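Local coordinates for peptidylprolyl Isomerase (Naegleria fowleri, PDB 6B4P), which probably catalyses the cis-trans isomerisation of peptide bonds preceding proline, as an FKBP-type peptidylprolyl isomerase, at residues 49-54 with 114-119. Residues are numbered along the deposited sequence; the frame is centred on the assembly and turned at random.
Sequences TLTSGK and NSTLMF
Thr-49 and Met-118 form an antiparallel, hydrogen-bonded pair in the curved sheet of the FKBP fold, where the ends of strands 41-50 and 117-126 meet. Thr-49 N donates to Met-118 O at 2.8 Å, with an N-H...O angle of 168°, and Met-118 N returns a bond of 2.8 Å to Thr-49 O. Both side chains leave the same face of the sheet. Thr-49 turns its hydroxyl between backbone N and carbonyl carbon (chi1 60°), and OG1 lies 3.3 Å from Met-118 CB; a water bonded to OG1 also makes a weak bond to Met-118 O. Beta-branched Thr-49 suits the extended strand backbone, while unbranched Met-118, bent at chi2 and chi3, also touches Tyr-93 and Glu-95 of strand 91-96.

By Thr-51 and Thr-116, in a turn and a loop, the backbones have drawn apart. Each threonine offers a methyl for apolar contact: Thr-51 CG2 meets Thr-116 CG2 at 3.6 Å, the side chains crossing at about a right angle, and Met-118 SD lies 4.0 Å from Thr-51 CG2. The branched ends of Leu-50 and Leu-117 let their CD2 methyls meet although both CB atoms point away; Phe-56 touches both side chains. Across the wider gap a water accepts from Thr-51 N at 3.1 Å and donates to Thr-116 O at 2.7 Å.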
loop_
_atom_site.group_PDB
_atom_site.type_symbol
_atom_site.label_atom_id
_atom_site.label_comp_id
_atom_site.label_asym_id
_atom_site.label_seq_id
_atom_site.Cartn_x
_atom_site.Cartn_y
_atom_site.Cartn_z
ATOM N N THR A 49 7.434 2.487 -6.062
ATOM C CA THR A 49 8.268 3.424 -6.805
ATOM C C THR A 49 8.500 4.678 -5.978
ATOM O O THR A 49 7.697 5.029 -5.116
ATOM C CB THR A 49 7.630 3.824 -8.143
ATOM O OG1 THR A 49 6.364 4.448 -7.904
ATOM C CG2 THR A 49 7.399 2.612 -9.011
ATOM N N LEU A 50 9.610 5.355 -6.249
ATOM C CA LEU A 50 9.811 6.688 -5.708
ATOM C C LEU A 50 8.979 7.689 -6.513
ATOM O O LEU A 50 8.373 7.345 -7.531
ATOM C CB LEU A 50 11.296 7.045 -5.733
ATOM C CG LEU A 50 12.226 6.040 -5.036
ATOM C CD1 LEU A 50 13.682 6.510 -5.122
ATOM C CD2 LEU A 50 11.814 5.804 -3.577
ATOM N N THR A 51 8.930 8.946 -6.050
ATOM C CA THR A 51 8.122 9.930 -6.775
ATOM C C THR A 51 8.733 10.326 -8.112
ATOM O O THR A 51 8.101 11.069 -8.876
ATOM C CB THR A 51 7.892 11.181 -5.925
ATOM O OG1 THR A 51 9.138 11.612 -5.372
ATOM C CG2 THR A 51 6.945 10.859 -4.794
ATOM N N SER A 52 9.938 9.851 -8.407
ATOM C CA SER A 52 10.501 9.936 -9.746
ATOM C C SER A 52 9.900 8.917 -10.699
ATOM O O SER A 52 10.138 9.011 -11.910
ATOM C CB SER A 52 12.007 9.718 -9.676
ATOM O OG SER A 52 12.269 8.452 -9.090
ATOM N N GLY A 53 9.149 7.943 -10.182
ATOM C CA GLY A 53 8.729 6.800 -10.959
ATOM C C GLY A 53 9.708 5.645 -10.955
ATOM O O GLY A 53 9.409 4.600 -11.547
ATOM N N LYS A 54 10.855 5.792 -10.293
ATOM C CA LYS A 54 11.845 4.723 -10.235
ATOM C C LYS A 54 11.347 3.601 -9.339
ATOM O O LYS A 54 11.113 3.807 -8.142
ATOM C CB LYS A 54 13.175 5.251 -9.713
ATOM N N ASN A 114 13.902 9.859 3.921
ATOM C CA ASN A 114 12.837 10.861 3.802
ATOM C C ASN A 114 12.104 10.778 2.457
ATOM O O ASN A 114 11.893 11.781 1.773
ATOM C CB ASN A 114 13.391 12.268 4.045
ATOM C CG ASN A 114 12.306 13.278 4.275
ATOM O OD1 ASN A 114 11.182 12.923 4.638
ATOM N ND2 ASN A 114 12.622 14.546 4.051
ATOM N N SER A 115 11.648 9.578 2.110
ATOM C CA SER A 115 11.032 9.321 0.811
ATOM C C SER A 115 9.511 9.229 0.882
ATOM O O SER A 115 8.970 8.402 1.626
ATOM C CB SER A 115 11.549 8.010 0.226
ATOM O OG SER A 115 12.882 8.120 -0.209
ATOM N N THR A 116 8.835 10.018 0.049
ATOM C CA THR A 116 7.471 9.693 -0.350
ATOM C C THR A 116 7.502 8.425 -1.193
ATOM O O THR A 116 8.355 8.275 -2.068
ATOM C CB THR A 116 6.863 10.849 -1.156
ATOM O OG1 THR A 116 6.842 12.039 -0.361
ATOM C CG2 THR A 116 5.431 10.517 -1.600
ATOM N N LEU A 117 6.595 7.489 -0.921
ATOM C CA LEU A 117 6.574 6.224 -1.642
ATOM C C LEU A 117 5.272 6.107 -2.408
ATOM O O LEU A 117 4.203 6.402 -1.864
ATOM C CB LEU A 117 6.701 5.019 -0.697
ATOM C CG LEU A 117 7.908 5.038 0.234
ATOM C CD1 LEU A 117 7.886 3.807 1.108
ATOM C CD2 LEU A 117 9.213 5.121 -0.557
ATOM N N MET A 118 5.361 5.659 -3.660
ATOM C CA MET A 118 4.181 5.354 -4.460
ATOM C C MET A 118 4.010 3.842 -4.544
ATOM O O MET A 118 4.979 3.119 -4.801
ATOM C CB MET A 118 4.313 5.932 -5.864
ATOM C CG MET A 118 4.762 7.384 -5.910
ATOM S SD MET A 118 3.649 8.535 -5.057
ATOM C CE MET A 118 2.135 8.337 -5.979
ATOM N N PHE A 119 2.784 3.354 -4.347
ATOM C CA PHE A 119 2.546 1.918 -4.424
ATOM C C PHE A 119 1.316 1.629 -5.263
ATOM O O PHE A 119 0.254 2.213 -5.028
ATOM C CB PHE A 119 2.333 1.272 -3.043
ATOM C CG PHE A 119 3.586 1.095 -2.233
ATOM C CD1 PHE A 119 4.379 -0.021 -2.392
ATOM C CD2 PHE A 119 3.941 2.031 -1.280
ATOM C CE1 PHE A 119 5.527 -0.204 -1.620
ATOM C CE2 PHE A 119 5.084 1.865 -0.519
ATOM C CZ PHE A 119 5.869 0.750 -0.684
HETATM O O HOH W 1 4.218 2.245 -7.982
HETATM O O HOH W 2 10.352 9.486 -3.324
#